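Local coordinates for tRNA (guanine(6)-N2)-methyltransferase (Thermus thermophilus, PDB 3TMA), which transfers a methyl group from S-adenosyl-L-methionine to N2 of guanosine 6 in tRNA(Phe), at residues A218-S229 / A247-F258. Numbering follows the deposited sequence. Where two conformers were deposited one is given.
Sequences ALEAASTLGPTS and AALASGLSWIRF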
loop_
_atom_site.group_PDB
_atom_site.type_symbol
_atom_site.label_atom_id
_atom_site.label_comp_id
_atom_site.label_asym_id
_atom_site.label_seq_id
_atom_site.Cartn_x
_atom_site.Cartn_y
_atom_site.Cartn_z
ATOM N N ALA A 218 13.389 -4.955 -3.443
ATOM C CA ALA A 218 14.271 -6.001 -2.899
ATOM C C ALA A 218 14.098 -6.204 -1.388
ATOM O O ALA A 218 14.101 -7.347 -0.910
ATOM C CB ALA A 218 15.784 -5.710 -3.231
ATOM N N LEU A 219 13.973 -5.103 -0.638
ATOM C CA LEU A 219 13.877 -5.193 0.805
ATOM C C LEU A 219 12.529 -5.798 1.152
ATOM O O LEU A 219 12.448 -6.595 2.087
ATOM C CB LEU A 219 13.998 -3.773 1.445
ATOM C CG LEU A 219 15.339 -3.047 1.172
ATOM C CD1 LEU A 219 15.251 -1.535 1.503
ATOM C CD2 LEU A 219 16.455 -3.689 1.984
ATOM N N GLU A 220 11.444 -5.339 0.489
ATOM C CA GLU A 220 10.118 -5.930 0.731
ATOM C C GLU A 220 10.098 -7.446 0.476
ATOM O O GLU A 220 9.555 -8.252 1.299
ATOM C CB GLU A 220 9.026 -5.217 -0.070
ATOM C CG GLU A 220 7.586 -5.704 0.279
ATOM C CD GLU A 220 7.086 -5.274 1.704
ATOM O OE1 GLU A 220 7.724 -4.440 2.380
ATOM O OE2 GLU A 220 6.050 -5.797 2.148
ATOM N N ALA A 221 10.699 -7.844 -0.642
ATOM C CA ALA A 221 10.797 -9.253 -0.988
ATOM C C ALA A 221 11.602 -10.044 0.086
ATOM O O ALA A 221 11.187 -11.123 0.529
ATOM C CB ALA A 221 11.487 -9.395 -2.362
ATOM N N ALA A 222 12.790 -9.547 0.436
ATOM C CA ALA A 222 13.654 -10.250 1.424
ATOM C C ALA A 222 12.965 -10.358 2.772
ATOM O O ALA A 222 12.936 -11.437 3.378
ATOM C CB ALA A 222 15.012 -9.553 1.583
ATOM N N SER A 223 12.320 -9.270 3.192
ATOM C CA SER A 223 11.665 -9.220 4.492
ATOM C C SER A 223 10.484 -10.196 4.529
ATOM O O SER A 223 10.218 -10.813 5.548
ATOM C CB SER A 223 11.203 -7.787 4.781
ATOM O OG SER A 223 10.260 -7.738 5.841
ATOM N N THR A 224 9.794 -10.350 3.398
ATOM C CA THR A 224 8.614 -11.232 3.312
ATOM C C THR A 224 8.971 -12.716 3.115
ATOM O O THR A 224 8.355 -13.588 3.718
ATOM C CB THR A 224 7.721 -10.825 2.108
ATOM O OG1 THR A 224 7.322 -9.457 2.277
ATOM C CG2 THR A 224 6.467 -11.743 2.040
ATOM N N LEU A 225 9.918 -12.997 2.230
ATOM C CA LEU A 225 10.227 -14.383 1.830
ATOM C C LEU A 225 11.250 -15.062 2.764
ATOM O O LEU A 225 11.305 -16.317 2.859
ATOM C CB LEU A 225 10.771 -14.390 0.389
ATOM C CG LEU A 225 9.796 -13.858 -0.662
ATOM C CD1 LEU A 225 10.478 -13.768 -2.070
ATOM C CD2 LEU A 225 8.572 -14.813 -0.690
ATOM N N GLY A 226 12.059 -14.241 3.438
ATOM C CA GLY A 226 13.110 -14.747 4.371
ATOM C C GLY A 226 14.310 -15.331 3.619
ATOM O O GLY A 226 14.310 -15.358 2.387
ATOM N N PRO A 227 15.343 -15.814 4.357
ATOM C CA PRO A 227 16.654 -16.055 3.747
ATOM C C PRO A 227 16.736 -17.279 2.811
ATOM O O PRO A 227 17.754 -17.442 2.147
ATOM C CB PRO A 227 17.601 -16.262 4.954
ATOM C CG PRO A 227 16.720 -16.527 6.143
ATOM C CD PRO A 227 15.390 -15.822 5.835
ATOM N N THR A 228 15.710 -18.142 2.773
ATOM C CA THR A 228 15.741 -19.259 1.820
ATOM C C THR A 228 15.471 -18.786 0.370
ATOM O O THR A 228 15.681 -19.539 -0.581
ATOM C CB THR A 228 14.805 -20.484 2.213
ATOM O OG1 THR A 228 13.437 -20.128 1.989
ATOM C CG2 THR A 228 14.996 -20.943 3.690
ATOM N N SER A 229 15.053 -17.541 0.174
ATOM C CA SER A 229 14.886 -17.039 -1.198
ATOM C C SER A 229 16.093 -16.159 -1.553
ATOM O O SER A 229 16.257 -15.071 -0.972
ATOM C CB SER A 229 13.616 -16.183 -1.327
ATOM O OG SER A 229 12.458 -16.975 -1.570
ATOM N N ALA A 247 20.284 0.301 3.924
ATOM C CA ALA A 247 18.950 -0.075 4.368
ATOM C C ALA A 247 18.825 -1.566 4.640
ATOM O O ALA A 247 18.146 -1.974 5.621
ATOM C CB ALA A 247 17.880 0.369 3.329
ATOM N N ALA A 248 19.407 -2.398 3.762
ATOM C CA ALA A 248 19.371 -3.851 3.962
ATOM C C ALA A 248 20.021 -4.206 5.301
ATOM O O ALA A 248 19.470 -4.994 6.067
ATOM C CB ALA A 248 20.089 -4.585 2.834
ATOM N N LEU A 249 21.207 -3.661 5.570
ATOM C CA LEU A 249 21.874 -3.917 6.839
ATOM C C LEU A 249 21.034 -3.455 8.059
ATOM O O LEU A 249 20.920 -4.172 9.059
ATOM C CB LEU A 249 23.291 -3.322 6.849
ATOM C CG LEU A 249 24.055 -3.559 8.186
ATOM C CD1 LEU A 249 24.265 -5.035 8.457
ATOM C CD2 LEU A 249 25.382 -2.829 8.264
ATOM N N ALA A 250 20.425 -2.273 7.977
ATOM C CA ALA A 250 19.701 -1.708 9.118
ATOM C C ALA A 250 18.501 -2.579 9.536
ATOM O O ALA A 250 18.126 -2.615 10.716
ATOM C CB ALA A 250 19.235 -0.285 8.789
ATOM N N SER A 251 17.912 -3.291 8.581
ATOM C CA SER A 251 16.797 -4.196 8.911
ATOM C C SER A 251 17.160 -5.679 8.953
ATOM O O SER A 251 16.256 -6.502 9.022
ATOM C CB SER A 251 15.645 -4.031 7.895
ATOM O OG SER A 251 14.992 -2.769 8.029
ATOM N N GLY A 252 18.443 -6.032 8.901
ATOM C CA GLY A 252 18.873 -7.440 9.000
ATOM C C GLY A 252 18.661 -8.260 7.718
ATOM O O GLY A 252 18.515 -9.488 7.763
ATOM N N LEU A 253 18.679 -7.596 6.573
ATOM C CA LEU A 253 18.332 -8.237 5.298
ATOM C C LEU A 253 19.556 -8.274 4.390
ATOM O O LEU A 253 19.456 -8.017 3.201
ATOM C CB LEU A 253 17.164 -7.475 4.608
ATOM C CG LEU A 253 15.882 -7.352 5.442
ATOM C CD1 LEU A 253 14.831 -6.362 4.871
ATOM C CD2 LEU A 253 15.242 -8.725 5.683
ATOM N N SER A 254 20.692 -8.621 4.939
ATOM C CA SER A 254 21.923 -8.515 4.222
ATOM C C SER A 254 22.238 -9.571 3.199
ATOM O O SER A 254 23.238 -9.435 2.583
ATOM C CB SER A 254 23.090 -8.441 5.179
ATOM O OG SER A 254 22.996 -7.365 6.055
ATOM N N TRP A 255 21.418 -10.605 3.031
ATOM C CA TRP A 255 21.704 -11.558 2.000
ATOM C C TRP A 255 21.322 -11.059 0.597
ATOM O O TRP A 255 21.583 -11.724 -0.317
ATOM C CB TRP A 255 21.010 -12.859 2.297
ATOM C CG TRP A 255 19.541 -12.782 2.347
ATOM C CD1 TRP A 255 18.676 -12.947 1.336
ATOM C CD2 TRP A 255 18.763 -12.519 3.495
ATOM N NE1 TRP A 255 17.409 -12.832 1.770
ATOM C CE2 TRP A 255 17.431 -12.546 3.100
ATOM C CE3 TRP A 255 19.064 -12.269 4.825
ATOM C CZ2 TRP A 255 16.408 -12.347 3.974
ATOM C CZ3 TRP A 255 18.043 -12.066 5.692
ATOM C CH2 TRP A 255 16.737 -12.102 5.268
ATOM N N ILE A 256 20.692 -9.909 0.457
ATOM C CA ILE A 256 20.329 -9.419 -0.897
ATOM C C ILE A 256 21.623 -9.136 -1.688
ATOM O O ILE A 256 22.535 -8.494 -1.158
ATOM C CB ILE A 256 19.534 -8.122 -0.819
ATOM C CG1 ILE A 256 18.174 -8.384 -0.132
ATOM C CG2 ILE A 256 19.321 -7.548 -2.236
ATOM C CD1 ILE A 256 17.538 -7.067 0.433
ATOM N N ARG A 257 21.684 -9.581 -2.950
ATOM C CA ARG A 257 22.848 -9.323 -3.789
ATOM C C ARG A 257 22.526 -8.111 -4.613
ATOM O O ARG A 257 21.783 -8.225 -5.618
ATOM C CB ARG A 257 23.112 -10.523 -4.700
ATOM C CG ARG A 257 24.285 -10.337 -5.727
ATOM C CD ARG A 257 24.714 -11.707 -6.361
ATOM N NE ARG A 257 25.590 -11.558 -7.533
ATOM C CZ ARG A 257 26.913 -11.388 -7.435
ATOM N NH1 ARG A 257 27.492 -11.310 -6.238
ATOM N NH2 ARG A 257 27.655 -11.255 -8.525
ATOM N N PHE A 258 23.037 -6.950 -4.193
ATOM C CA PHE A 258 22.875 -5.708 -4.972
ATOM C C PHE A 258 24.056 -5.562 -5.939
ATOM O O PHE A 258 25.212 -5.608 -5.531
ATOM C CB PHE A 258 22.849 -4.451 -4.087
ATOM C CG PHE A 258 21.606 -4.329 -3.208
ATOM C CD1 PHE A 258 20.424 -3.830 -3.725
ATOM C CD2 PHE A 258 21.656 -4.690 -1.870
ATOM C CE1 PHE A 258 19.272 -3.692 -2.927
ATOM C CE2 PHE A 258 20.512 -4.584 -1.051
ATOM C CZ PHE A 258 19.322 -4.100 -1.577
HETATM O O HOH W 1 14.717 -13.353 0.615
#
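Trp-255 lays one face of its indole against the turn that follows helix 216-225. Pro-227 CA sits over the five-membered ring in a CH-pi contact, 4.0 Å from the ring centroid and 26° off its normal, while the benzo rim reaches back so that CZ2 lies 3.6 Å from Ala-222 O, near the ring plane. With CG placed between the backbone N and the carbonyl carbon (chi1 62°), the ring stands across the helix end; Leu-253 C lies above the rim of the opposite face. The indole N-H is used through a water in the ring plane, 3.0 Å from NE1, which in turn donates to Gly-226 O and Ser-229 O, linking indole and turn without any direct hydrogen bond between the segments.

Back along the helix, toward its N-terminal end, the contact is apolar. Ile-256 CD1 drops against Ala-222 CB at 3.7 Å, and Leu-253 sets both methyls against the helix, CD1 3.7 Å from Leu-219 O and CD2 close to Ser-223 CA. Leu-219 forks at the far end: CD1 meets Ala-247 CB at 3.7 Å, whereas CD2 presses on the backbone of Ala-248, 3.5 Å from its CA.

All this belongs to the Rossmann-fold methyltransferase domain, where helices 216-225 and 238-250 alternate with parallel strands 231-235 and 257-260, the latter at the sheet's edge. A Schellman motif with Gly-252 at C-prime ends the second helix and directs the chain back over the first; a type I turn from Leu-253 to Ile-256 then leads into the strand. There Phe-258 CE1 touches Ala-218 CB at 4.0 Å, and the Phe-258 side chain also lies close to Gly-215, a probable S-adenosyl-L-methionine-binding residue. On the side of the helix turned away, Glu-220 OE1 makes salt bridges to Arg-71 and Arg-177; in the conformer given, Ser-223 OG is hydrogen-bonded to Arg-71.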